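PDB 3VIU: phosphoribosylformylglycinamidine synthase 2, which belongs to the PurM-like (AIR synthase related) family, with two N-terminal-type and two C-terminal-type domains in one chain, and binds ADP and a magnesium ion in this model. Local coordinates for residues A[197-201]-A[202-206]; A[239-242]-A[243-247]; A[391-394]-A[395-399]; A[546-549]-A[550-553]; A[705-708]-A[709-712]. All blocks are in the same frame, centred on the assembly; numbering follows the deposited sequence.

Interaction 1 of 5, residues A[197-201]-A[202-206]; sequences IYYAG and AKTGR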
loop_
_atom_site.group_PDB
_atom_site.type_symbol
_atom_site.label_atom_id
_atom_site.label_comp_id
_atom_site.label_asym_id
_atom_site.label_seq_id
_atom_site.Cartn_x
_atom_site.Cartn_y
_atom_site.Cartn_z
ATOM N N ILE A 197 -6.022 -25.498 -19.119
ATOM C CA ILE A 197 -5.462 -24.552 -18.153
ATOM C C ILE A 197 -4.083 -25.051 -17.723
ATOM O O ILE A 197 -3.956 -26.150 -17.172
ATOM C CB ILE A 197 -6.340 -24.442 -16.888
ATOM C CG1 ILE A 197 -7.817 -24.317 -17.273
ATOM C CG2 ILE A 197 -5.884 -23.265 -16.054
ATOM C CD1 ILE A 197 -8.119 -23.157 -18.163
ATOM N N TYR A 198 -3.052 -24.246 -17.967
ATOM C CA TYR A 198 -1.699 -24.645 -17.603
ATOM C C TYR A 198 -1.260 -24.215 -16.208
ATOM O O TYR A 198 -1.737 -23.219 -15.658
ATOM C CB TYR A 198 -0.699 -24.139 -18.642
ATOM C CG TYR A 198 -0.684 -24.951 -19.915
ATOM C CD1 TYR A 198 -1.809 -25.023 -20.739
ATOM C CD2 TYR A 198 0.463 -25.632 -20.311
ATOM C CE1 TYR A 198 -1.788 -25.748 -21.926
ATOM C CE2 TYR A 198 0.497 -26.361 -21.496
ATOM C CZ TYR A 198 -0.630 -26.414 -22.301
ATOM O OH TYR A 198 -0.590 -27.124 -23.483
ATOM N N TYR A 199 -0.341 -24.999 -15.656
ATOM C CA TYR A 199 0.225 -24.800 -14.330
ATOM C C TYR A 199 1.729 -24.677 -14.514
ATOM O O TYR A 199 2.341 -25.523 -15.171
ATOM C CB TYR A 199 -0.102 -26.021 -13.463
ATOM C CG TYR A 199 0.630 -26.147 -12.139
ATOM C CD1 TYR A 199 2.020 -26.200 -12.076
ATOM C CD2 TYR A 199 -0.082 -26.286 -10.949
ATOM C CE1 TYR A 199 2.681 -26.393 -10.857
ATOM C CE2 TYR A 199 0.563 -26.478 -9.734
ATOM C CZ TYR A 199 1.941 -26.532 -9.689
ATOM O OH TYR A 199 2.573 -26.732 -8.476
ATOM N N ALA A 200 2.316 -23.634 -13.934
ATOM C CA ALA A 200 3.755 -23.414 -14.025
ATOM C C ALA A 200 4.318 -22.903 -12.706
ATOM O O ALA A 200 3.612 -22.273 -11.930
ATOM C CB ALA A 200 4.057 -22.429 -15.128
ATOM N N GLY A 201 5.594 -23.176 -12.464
ATOM C CA GLY A 201 6.226 -22.738 -11.230
ATOM C C GLY A 201 6.606 -23.889 -10.313
ATOM O O GLY A 201 6.813 -25.004 -10.768
ATOM N N ALA A 202 6.698 -23.613 -9.018
ATOM C CA ALA A 202 7.052 -24.630 -8.036
ATOM C C ALA A 202 6.009 -25.744 -7.997
ATOM O O ALA A 202 4.882 -25.574 -8.465
ATOM C CB ALA A 202 7.177 -23.993 -6.651
ATOM N N LYS A 203 6.389 -26.888 -7.439
ATOM C CA LYS A 203 5.466 -28.000 -7.329
ATOM C C LYS A 203 4.664 -27.836 -6.035
ATOM O O LYS A 203 5.152 -27.263 -5.065
ATOM C CB LYS A 203 6.221 -29.336 -7.364
ATOM C CG LYS A 203 7.505 -29.377 -6.562
ATOM C CD LYS A 203 8.629 -28.586 -7.235
ATOM C CE LYS A 203 9.863 -28.490 -6.335
ATOM N NZ LYS A 203 10.412 -29.827 -5.921
ATOM N N THR A 204 3.425 -28.314 -6.036
ATOM C CA THR A 204 2.552 -28.193 -4.872
ATOM C C THR A 204 2.929 -29.107 -3.716
ATOM O O THR A 204 2.997 -30.330 -3.875
ATOM C CB THR A 204 1.085 -28.479 -5.254
ATOM O OG1 THR A 204 0.654 -27.518 -6.217
ATOM C CG2 THR A 204 0.187 -28.410 -4.039
ATOM N N GLY A 205 3.161 -28.499 -2.554
ATOM C CA GLY A 205 3.506 -29.250 -1.361
ATOM C C GLY A 205 2.513 -28.994 -0.237
ATOM O O GLY A 205 1.476 -28.362 -0.441
ATOM N N ARG A 206 2.815 -29.491 0.958
ATOM C CA ARG A 206 1.932 -29.287 2.099
ATOM C C ARG A 206 2.333 -28.002 2.801
ATOM O O ARG A 206 2.877 -28.022 3.901
ATOM C CB ARG A 206 2.007 -30.486 3.050
ATOM C CG ARG A 206 1.079 -31.619 2.641
ATOM C CD ARG A 206 1.260 -32.878 3.471
ATOM N NE ARG A 206 2.434 -33.633 3.049
ATOM C CZ ARG A 206 2.411 -34.896 2.629
ATOM N NH1 ARG A 206 3.539 -35.486 2.265
ATOM N NH2 ARG A 206 1.270 -35.572 2.573
#

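Interaction 2 of 5, residues A[239-242]-A[243-247]; sequences KLLM and EATLE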
loop_
_atom_site.group_PDB
_atom_site.type_symbol
_atom_site.label_atom_id
_atom_site.label_comp_id
_atom_site.label_asym_id
_atom_site.label_seq_id
_atom_site.Cartn_x
_atom_site.Cartn_y
_atom_site.Cartn_z
ATOM N N LYS A 239 11.955 -15.106 -10.279
ATOM C CA LYS A 239 12.487 -14.350 -11.414
ATOM C C LYS A 239 12.166 -15.092 -12.713
ATOM O O LYS A 239 11.704 -14.496 -13.687
ATOM C CB LYS A 239 14.003 -14.185 -11.262
ATOM C CG LYS A 239 14.700 -13.492 -12.431
ATOM C CD LYS A 239 14.325 -12.020 -12.548
ATOM C CE LYS A 239 14.994 -11.377 -13.768
ATOM N NZ LYS A 239 14.600 -9.951 -13.993
ATOM N N LEU A 240 12.414 -16.397 -12.716
ATOM C CA LEU A 240 12.142 -17.228 -13.887
ATOM C C LEU A 240 10.653 -17.216 -14.216
ATOM O O LEU A 240 10.256 -17.080 -15.377
ATOM C CB LEU A 240 12.613 -18.665 -13.622
ATOM C CG LEU A 240 14.007 -19.070 -14.132
ATOM C CD1 LEU A 240 14.955 -17.881 -14.133
ATOM C CD2 LEU A 240 14.550 -20.221 -13.277
ATOM N N LEU A 241 9.837 -17.346 -13.175
ATOM C CA LEU A 241 8.387 -17.364 -13.327
ATOM C C LEU A 241 7.896 -16.062 -13.935
ATOM O O LEU A 241 7.088 -16.059 -14.860
ATOM C CB LEU A 241 7.719 -17.561 -11.968
ATOM C CG LEU A 241 6.537 -18.520 -11.863
ATOM C CD1 LEU A 241 5.713 -18.125 -10.641
ATOM C CD2 LEU A 241 5.679 -18.465 -13.110
HETATM N N MSE A 242 8.395 -14.960 -13.393
HETATM C CA MSE A 242 8.040 -13.627 -13.848
HETATM C C MSE A 242 8.361 -13.393 -15.334
HETATM O O MSE A 242 7.501 -12.938 -16.094
HETATM C CB MSE A 242 8.761 -12.594 -12.977
HETATM C CG MSE A 242 8.526 -11.136 -13.361
HETATM SE SE MSE A 242 9.426 -9.908 -12.129
HETATM C CE MSE A 242 11.156 -9.786 -12.993
ATOM N N GLU A 243 9.590 -13.698 -15.747
ATOM C CA GLU A 243 9.988 -13.505 -17.144
ATOM C C GLU A 243 9.110 -14.285 -18.117
ATOM O O GLU A 243 8.658 -13.751 -19.129
ATOM C CB GLU A 243 11.443 -13.924 -17.360
ATOM C CG GLU A 243 12.461 -13.075 -16.628
ATOM C CD GLU A 243 12.302 -11.594 -16.906
ATOM O OE1 GLU A 243 11.809 -11.245 -18.000
ATOM O OE2 GLU A 243 12.683 -10.783 -16.033
ATOM N N ALA A 244 8.872 -15.552 -17.803
ATOM C CA ALA A 244 8.062 -16.408 -18.655
ATOM C C ALA A 244 6.644 -15.882 -18.799
ATOM O O ALA A 244 6.123 -15.765 -19.914
ATOM C CB ALA A 244 8.034 -17.821 -18.092
ATOM N N THR A 245 6.019 -15.568 -17.669
ATOM C CA THR A 245 4.654 -15.067 -17.689
ATOM C C THR A 245 4.587 -13.777 -18.488
ATOM O O THR A 245 3.722 -13.620 -19.351
ATOM C CB THR A 245 4.132 -14.819 -16.256
ATOM O OG1 THR A 245 4.152 -16.055 -15.529
ATOM C CG2 THR A 245 2.693 -14.264 -16.286
ATOM N N LEU A 246 5.513 -12.860 -18.208
ATOM C CA LEU A 246 5.555 -11.587 -18.911
ATOM C C LEU A 246 5.794 -11.785 -20.403
ATOM O O LEU A 246 5.148 -11.142 -21.226
ATOM C CB LEU A 246 6.646 -10.682 -18.337
ATOM C CG LEU A 246 6.462 -10.095 -16.936
ATOM C CD1 LEU A 246 7.724 -9.334 -16.543
ATOM C CD2 LEU A 246 5.261 -9.174 -16.903
ATOM N N GLU A 247 6.720 -12.670 -20.764
ATOM C CA GLU A 247 6.978 -12.890 -22.178
ATOM C C GLU A 247 5.745 -13.519 -22.801
ATOM O O GLU A 247 5.269 -13.075 -23.846
ATOM C CB GLU A 247 8.193 -13.796 -22.389
ATOM C CG GLU A 247 8.453 -14.106 -23.866
ATOM C CD GLU A 247 9.753 -14.855 -24.114
ATOM O OE1 GLU A 247 9.874 -15.477 -25.193
ATOM O OE2 GLU A 247 10.654 -14.816 -23.245
#

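Interaction 3 of 5, residues A[391-394]-A[395-399]; sequences PQEV and LRRLL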
loop_
_atom_site.group_PDB
_atom_site.type_symbol
_atom_site.label_atom_id
_atom_site.label_comp_id
_atom_site.label_asym_id
_atom_site.label_seq_id
_atom_site.Cartn_x
_atom_site.Cartn_y
_atom_site.Cartn_z
ATOM N N PRO A 391 11.953 25.296 22.210
ATOM C CA PRO A 391 11.966 24.863 20.808
ATOM C C PRO A 391 13.359 24.490 20.288
ATOM O O PRO A 391 13.480 23.724 19.334
ATOM C CB PRO A 391 11.329 26.045 20.062
ATOM C CG PRO A 391 11.606 27.219 20.956
ATOM C CD PRO A 391 11.396 26.655 22.342
ATOM N N GLN A 392 14.407 25.017 20.915
ATOM C CA GLN A 392 15.765 24.687 20.495
ATOM C C GLN A 392 15.939 23.189 20.642
ATOM O O GLN A 392 16.541 22.532 19.798
ATOM C CB GLN A 392 16.806 25.375 21.380
ATOM C CG GLN A 392 17.159 26.811 20.996
ATOM C CD GLN A 392 17.850 26.907 19.647
ATOM O OE1 GLN A 392 18.502 25.964 19.200
ATOM N NE2 GLN A 392 17.725 28.055 19.001
ATOM N N GLU A 393 15.388 22.652 21.723
ATOM C CA GLU A 393 15.512 21.231 21.999
ATOM C C GLU A 393 14.373 20.363 21.472
ATOM O O GLU A 393 14.574 19.183 21.189
ATOM C CB GLU A 393 15.707 21.016 23.502
ATOM C CG GLU A 393 16.900 20.120 23.811
ATOM C CD GLU A 393 16.483 18.784 24.387
ATOM O OE1 GLU A 393 17.226 17.795 24.205
ATOM O OE2 GLU A 393 15.412 18.731 25.037
ATOM N N VAL A 394 13.183 20.934 21.329
ATOM C CA VAL A 394 12.065 20.163 20.809
ATOM C C VAL A 394 12.319 19.672 19.382
ATOM O O VAL A 394 11.994 18.531 19.050
ATOM C CB VAL A 394 10.756 20.973 20.849
ATOM C CG1 VAL A 394 9.703 20.335 19.943
ATOM C CG2 VAL A 394 10.240 21.020 22.284
ATOM N N LEU A 395 12.896 20.523 18.540
ATOM C CA LEU A 395 13.172 20.125 17.164
ATOM C C LEU A 395 14.181 18.978 17.135
ATOM O O LEU A 395 14.027 18.034 16.360
ATOM C CB LEU A 395 13.705 21.308 16.349
ATOM C CG LEU A 395 14.225 20.975 14.946
ATOM C CD1 LEU A 395 13.117 20.345 14.107
ATOM C CD2 LEU A 395 14.750 22.236 14.282
ATOM N N ARG A 396 15.209 19.060 17.980
ATOM C CA ARG A 396 16.217 18.005 18.040
ATOM C C ARG A 396 15.598 16.720 18.572
ATOM O O ARG A 396 15.928 15.628 18.109
ATOM C CB ARG A 396 17.403 18.413 18.933
ATOM C CG ARG A 396 18.299 19.522 18.359
ATOM C CD ARG A 396 19.659 19.579 19.069
ATOM N NE ARG A 396 19.563 20.064 20.444
ATOM C CZ ARG A 396 19.666 21.343 20.794
ATOM N NH1 ARG A 396 19.878 22.274 19.872
ATOM N NH2 ARG A 396 19.539 21.696 22.067
ATOM N N ARG A 397 14.690 16.845 19.535
ATOM C CA ARG A 397 14.048 15.664 20.105
ATOM C C ARG A 397 13.092 15.000 19.113
ATOM O O ARG A 397 12.950 13.772 19.110
ATOM C CB ARG A 397 13.317 16.025 21.405
ATOM C CG ARG A 397 14.266 16.336 22.563
ATOM C CD ARG A 397 13.552 17.000 23.734
ATOM N NE ARG A 397 12.582 16.135 24.410
ATOM C CZ ARG A 397 11.690 16.569 25.303
ATOM N NH1 ARG A 397 11.637 17.858 25.629
ATOM N NH2 ARG A 397 10.849 15.713 25.876
ATOM N N LEU A 398 12.444 15.809 18.273
ATOM C CA LEU A 398 11.516 15.284 17.269
ATOM C C LEU A 398 12.275 14.565 16.157
ATOM O O LEU A 398 11.854 13.501 15.688
ATOM C CB LEU A 398 10.674 16.409 16.661
ATOM C CG LEU A 398 9.488 16.881 17.499
ATOM C CD1 LEU A 398 8.856 18.101 16.846
ATOM C CD2 LEU A 398 8.470 15.750 17.645
ATOM N N LEU A 399 13.389 15.156 15.734
ATOM C CA LEU A 399 14.200 14.572 14.680
ATOM C C LEU A 399 14.728 13.226 15.154
ATOM O O LEU A 399 14.851 12.297 14.367
ATOM C CB LEU A 399 15.366 15.503 14.317
ATOM C CG LEU A 399 15.037 16.732 13.461
ATOM C CD1 LEU A 399 16.206 17.682 13.462
ATOM C CD2 LEU A 399 14.712 16.308 12.033
#

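Interaction 4 of 5, residues A[546-549]-A[550-553]; sequences VLEV and DKRA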
loop_
_atom_site.group_PDB
_atom_site.type_symbol
_atom_site.label_atom_id
_atom_site.label_comp_id
_atom_site.label_asym_id
_atom_site.label_seq_id
_atom_site.Cartn_x
_atom_site.Cartn_y
_atom_site.Cartn_z
ATOM N N VAL A 546 1.471 10.473 -12.650
ATOM C CA VAL A 546 2.473 10.578 -13.694
ATOM C C VAL A 546 2.904 12.018 -13.887
ATOM O O VAL A 546 2.188 12.945 -13.507
ATOM C CB VAL A 546 1.951 10.032 -15.033
ATOM C CG1 VAL A 546 0.715 10.809 -15.464
ATOM C CG2 VAL A 546 3.042 10.115 -16.085
ATOM N N LEU A 547 4.082 12.197 -14.475
ATOM C CA LEU A 547 4.616 13.526 -14.726
ATOM C C LEU A 547 5.709 13.438 -15.784
ATOM O O LEU A 547 6.068 12.353 -16.227
ATOM C CB LEU A 547 5.202 14.116 -13.441
ATOM C CG LEU A 547 6.471 13.458 -12.882
ATOM C CD1 LEU A 547 7.064 14.357 -11.815
ATOM C CD2 LEU A 547 6.161 12.090 -12.304
ATOM N N GLU A 548 6.217 14.587 -16.204
ATOM C CA GLU A 548 7.299 14.611 -17.173
ATOM C C GLU A 548 8.533 14.738 -16.318
ATOM O O GLU A 548 8.688 15.717 -15.594
ATOM C CB GLU A 548 7.194 15.817 -18.110
ATOM C CG GLU A 548 5.944 15.825 -18.972
ATOM C CD GLU A 548 6.048 16.785 -20.146
ATOM O OE1 GLU A 548 6.371 17.975 -19.911
ATOM O OE2 GLU A 548 5.808 16.343 -21.300
ATOM N N VAL A 549 9.396 13.733 -16.386
ATOM C CA VAL A 549 10.625 13.710 -15.609
ATOM C C VAL A 549 11.351 15.050 -15.646
ATOM O O VAL A 549 12.037 15.425 -14.698
ATOM C CB VAL A 549 11.563 12.623 -16.135
ATOM C CG1 VAL A 549 12.813 12.549 -15.286
ATOM C CG2 VAL A 549 10.844 11.302 -16.138
ATOM N N ASP A 550 11.192 15.778 -16.743
ATOM C CA ASP A 550 11.853 17.065 -16.877
ATOM C C ASP A 550 11.197 18.173 -16.056
ATOM O O ASP A 550 11.784 19.228 -15.860
ATOM C CB ASP A 550 11.901 17.480 -18.341
ATOM C CG ASP A 550 12.865 18.614 -18.579
ATOM O OD1 ASP A 550 14.079 18.413 -18.352
ATOM O OD2 ASP A 550 12.408 19.706 -18.979
ATOM N N LYS A 551 9.974 17.942 -15.595
ATOM C CA LYS A 551 9.259 18.919 -14.782
ATOM C C LYS A 551 8.946 18.221 -13.471
ATOM O O LYS A 551 7.799 17.921 -13.164
ATOM C CB LYS A 551 7.971 19.356 -15.487
ATOM C CG LYS A 551 8.232 20.083 -16.800
ATOM C CD LYS A 551 6.970 20.252 -17.630
ATOM C CE LYS A 551 7.282 20.914 -18.969
ATOM N NZ LYS A 551 6.104 20.929 -19.884
ATOM N N ARG A 552 9.999 17.964 -12.708
ATOM C CA ARG A 552 9.904 17.269 -11.437
ATOM C C ARG A 552 10.447 18.158 -10.334
ATOM O O ARG A 552 11.227 19.069 -10.591
ATOM C CB ARG A 552 10.713 15.963 -11.515
ATOM C CG ARG A 552 10.801 15.147 -10.228
ATOM C CD ARG A 552 11.948 15.597 -9.309
ATOM N NE ARG A 552 13.127 14.724 -9.364
ATOM C CZ ARG A 552 13.854 14.496 -10.455
ATOM N NH1 ARG A 552 13.533 15.069 -11.606
ATOM N NH2 ARG A 552 14.917 13.705 -10.389
ATOM N N ALA A 553 10.025 17.893 -9.106
ATOM C CA ALA A 553 10.502 18.656 -7.973
ATOM C C ALA A 553 10.913 17.688 -6.883
ATOM O O ALA A 553 10.333 16.618 -6.745
ATOM C CB ALA A 553 9.406 19.585 -7.461
#

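Interaction 5 of 5, residues A[705-708]-A[709-712]; sequences EWSL and EELL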
loop_
_atom_site.group_PDB
_atom_site.type_symbol
_atom_site.label_atom_id
_atom_site.label_comp_id
_atom_site.label_asym_id
_atom_site.label_seq_id
_atom_site.Cartn_x
_atom_site.Cartn_y
_atom_site.Cartn_z
ATOM N N GLU A 705 18.236 29.001 16.376
ATOM C CA GLU A 705 19.243 28.538 15.433
ATOM C C GLU A 705 19.837 27.159 15.700
ATOM O O GLU A 705 20.095 26.783 16.837
ATOM C CB GLU A 705 20.371 29.563 15.356
ATOM C CG GLU A 705 21.517 29.150 14.459
ATOM C CD GLU A 705 22.401 30.324 14.071
ATOM O OE1 GLU A 705 21.927 31.215 13.321
ATOM O OE2 GLU A 705 23.567 30.360 14.520
ATOM N N TRP A 706 20.061 26.416 14.623
ATOM C CA TRP A 706 20.652 25.079 14.691
ATOM C C TRP A 706 21.645 24.931 13.542
ATOM O O TRP A 706 21.430 25.476 12.452
ATOM C CB TRP A 706 19.590 24.005 14.513
ATOM C CG TRP A 706 18.522 23.991 15.537
ATOM C CD1 TRP A 706 18.474 23.224 16.662
ATOM C CD2 TRP A 706 17.281 24.706 15.487
ATOM N NE1 TRP A 706 17.275 23.403 17.311
ATOM C CE2 TRP A 706 16.524 24.308 16.610
ATOM C CE3 TRP A 706 16.736 25.641 14.601
ATOM C CZ2 TRP A 706 15.251 24.808 16.869
ATOM C CZ3 TRP A 706 15.473 26.140 14.859
ATOM C CH2 TRP A 706 14.742 25.721 15.985
ATOM N N SER A 707 22.732 24.205 13.778
ATOM C CA SER A 707 23.696 23.973 12.715
ATOM C C SER A 707 23.115 22.789 11.941
ATOM O O SER A 707 22.375 21.982 12.503
ATOM C CB SER A 707 25.062 23.609 13.301
ATOM O OG SER A 707 24.981 22.411 14.061
ATOM N N LEU A 708 23.423 22.676 10.657
ATOM C CA LEU A 708 22.885 21.554 9.892
ATOM C C LEU A 708 23.467 20.262 10.442
ATOM O O LEU A 708 22.860 19.200 10.340
ATOM C CB LEU A 708 23.211 21.695 8.401
ATOM C CG LEU A 708 22.688 22.948 7.686
ATOM C CD1 LEU A 708 22.597 22.656 6.198
ATOM C CD2 LEU A 708 21.313 23.345 8.214
ATOM N N GLU A 709 24.643 20.361 11.043
ATOM C CA GLU A 709 25.291 19.188 11.622
ATOM C C GLU A 709 24.468 18.542 12.735
ATOM O O GLU A 709 24.205 17.344 12.693
ATOM C CB GLU A 709 26.671 19.557 12.173
ATOM C CG GLU A 709 27.840 19.115 11.308
ATOM C CD GLU A 709 29.181 19.359 11.990
ATOM O OE1 GLU A 709 29.508 20.541 12.252
ATOM O OE2 GLU A 709 29.904 18.373 12.271
ATOM N N GLU A 710 24.068 19.335 13.725
ATOM C CA GLU A 710 23.298 18.809 14.849
ATOM C C GLU A 710 21.924 18.292 14.455
ATOM O O GLU A 710 21.422 17.354 15.067
ATOM C CB GLU A 710 23.166 19.856 15.965
ATOM C CG GLU A 710 22.398 21.120 15.613
ATOM C CD GLU A 710 22.440 22.154 16.735
ATOM O OE1 GLU A 710 21.901 21.880 17.836
ATOM O OE2 GLU A 710 23.016 23.240 16.515
ATOM N N LEU A 711 21.323 18.899 13.434
ATOM C CA LEU A 711 20.016 18.465 12.958
ATOM C C LEU A 711 20.208 17.106 12.295
ATOM O O LEU A 711 19.458 16.154 12.530
ATOM C CB LEU A 711 19.459 19.465 11.939
ATOM C CG LEU A 711 19.051 20.857 12.445
ATOM C CD1 LEU A 711 18.596 21.717 11.276
ATOM C CD2 LEU A 711 17.931 20.738 13.479
ATOM N N LEU A 712 21.248 17.033 11.478
ATOM C CA LEU A 712 21.592 15.825 10.752
ATOM C C LEU A 712 21.924 14.637 11.662
ATOM O O LEU A 712 21.364 13.555 11.488
ATOM C CB LEU A 712 22.769 16.111 9.811
ATOM C CG LEU A 712 23.076 15.047 8.757
ATOM C CD1 LEU A 712 21.884 14.893 7.805
ATOM C CD2 LEU A 712 24.325 15.449 7.986
#

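Interaction 1 of 5, residues A[197-201]-A[202-206]
The phenol oxygen of Y199 reaches over the bend that follows its strand and is held by two hydrogen bonds from 202-206. In the first it is the donor: OH gives its proton to the carbonyl O of A202 at 2.6 Å, lying in the plane of that carbonyl and on a lone pair, with a C=O...OH angle of 139°. In the second it accepts, since T204 OG1 donates to Y199 OH at 3.1 Å. T204 OG1 lies in the plane of the ring at its edge, and A202 O is also at the edge, near that plane. T204 OG1 itself is also bonded to R307, which makes T204 a link between the tyrosine and the neighbouring strand 307-312.

These bonds fasten the end of strand 196-201, an inner strand of the seven-stranded mixed sheet in this C-terminal AIR synthase-like domain, to the loop that leaves it. With CG of Y199 opposite the backbone N (chi1 168°), the ring extends toward the loop.

The remaining contacts are van der Waals. Y199 CE1 stands 3.4 Å from A202 O, and Y199 OH lies 3.4 Å from K203 CA. At the bend, G201 adopts a positive phi of 113°, a backbone conformation reached readily by glycine. Beyond the hydroxyl pair, Y199 also packs on P288, and T204 on V287 and S302.

Interaction 2 of 5, residues A[239-242]-A[243-247]
Residues 239-242 and 243-247 are successive turns of helix 235-250, joined by regular i to i+4 bonds: E243 N to K239 O, A244 N to L240 O, T245 N to L241 O and L246 N to M242 O, the last at 2.9 Å. L241 O carries a second load, because T245 OG1 also donates to it at 3.0 Å. This hydroxyl comes from above the carbonyl plane, 36° out of it, while T245 N approaches from the opposite face. The torsion of T245 (chi1 -60°) sets OG1 beside its own backbone N, and from there it turns back onto the preceding turn.

K239 and E243 form an i to i+4 salt bridge, with NZ of K239 2.9 Å from OE2 of E243. The lysine bends at chi2 (68°) to bring its end round to the carboxylate, whose other oxygen, OE1, is paired with R116. Selenomethionine M242 and L246 run side by side, M242 CG lying 3.7 Å from L246 CD1.

Around this helix, M242 and L246 pack on R116 of strand 116-126, L241 and T245 on M308 of strand 307-312, and A244 on F324 of helix 317-326.

Interaction 3 of 5, residues A[391-394]-A[395-399]
R396 lays one face of its guanidinium over the backbone of the preceding turn, with the carbonyl O of Q392 3.3 Å above the plane and E393 CA on that same face, both offset toward the rim. The E393 side chain crosses the arginine at about a right angle, its CG 3.5 Å from R396 NH2. A bend at chi3 (-70°) folds the R396 chain back along the helix; NH1 then makes a salt bridge with E710.

E393 and R397, one turn apart and of opposite charge, form at most a long ion pair, whose geometry is doubtful because E393 OE2 is less surely placed. On the buried side V394 and L398 point the same way, V394 CG1 meeting L398 CD1 at 3.9 Å. Beneath the side chains run the helical bonds R397 N to E393 O and L398 N to V394 O, both 2.9 Å, after a weaker one from L395 N to P391 O.

This short helix, 391-399, is wedged between several elements. V394 touches V579 and R397 lies on L582 and L583, all of helix 578-584; L395 rests on W706 of strand 702-707, and L395 and L399 pack on L711 of helix 708-723.

Interaction 4 of 5, residues A[546-549]-A[550-553]
A type I beta turn from E548 to K551 carries the chain out of strand 538-548, and the residues at its two ends meet through both backbone and side chains. K551 N donates to E548 O at 2.6 Å, closing the turn.

The same two residues form a salt bridge. Their side chains lie alongside each other and point the same way, both extended beyond CG, and the ammonium NZ of K551 meets OE1 of E548 at 3.0 Å, nearly along the C-O axis of that oxygen. The aliphatic part of the lysine follows the carboxylate too, with K551 CD 3.3 Å from E548 OE1. R440 forms a long, weak ion pair with this oxygen.

The apolar side of the contact belongs to L547. Its CG sits between the backbone N and the carbonyl carbon (chi1 68°), and CD1 reaches R552 CB at 4.0 Å, the two side chains crossing obliquely. V549 and R552 both touch L425, while K551 packs on I610 of helix 596-611.

A backbone bond from the fourth residue to the first is typical of the type I beta turn, here with a salt bridge between the same two residues, at the exit of the PurM N-terminal-like sheet toward strand 563-567.

Interaction 5 of 5, residues A[705-708]-A[709-712]
A capping box starts helix 708-723 directly after strand 702-707, with S707 as N-cap and E710 as its partner three residues on. S707 OG accepts from E710 N at 3.2 Å, and in return S707 N donates to E710 OE2 at 2.9 Å with an N-H...O angle of 172°. The serine hydroxyl also gives its proton to OE2, at 3.3 Å, so one carboxylate oxygen receives two donors. Both arrive on its anti side, but from opposite faces of the carboxylate plane. The E710 chain leaves from between its backbone N and carbonyl carbon (chi1 64°) and then extends, which carries it back to the N-cap. Its other oxygen, OE1, forms a salt bridge with R396, and this probably favours the charged form of the glutamate.

The first helical turn is completed by L712 N to L708 O at 2.9 Å and a weak bond from L711 N to S707 O. Beside the box, W706 crosses L711 at about a right angle and donates through NE1 to Q392 O. W706 CB lies 3.8 Å from L711 CG. The methyl CD2 of L711 makes an off-centre CH-pi contact with the five-membered ring of W706, 4.3 Å from its centroid and 29° off the normal.

How the interactions relate
The most buried of the five is interaction 2; interactions 1, 3 and 5 are partly buried, and interaction 4 lies at the surface. Two pairs touch. Interactions 1 and 2 belong to one C-terminal-type domain, where G201 packs against L241. Interactions 3 and 5 meet on the far side of the chain's centre from interaction 1: Q392 O binds W706 NE1 and R396 pairs with E710, tying helix 391-399 to the capped start of helix 708-723. Interaction 4 stands apart, about 18 Å from interaction 5 at the nearest atoms. Strand ends are fastened by a phenol, a turn or a capping box, whereas both helical contacts combine backbone bonds with i to i+4 side-chain pairs.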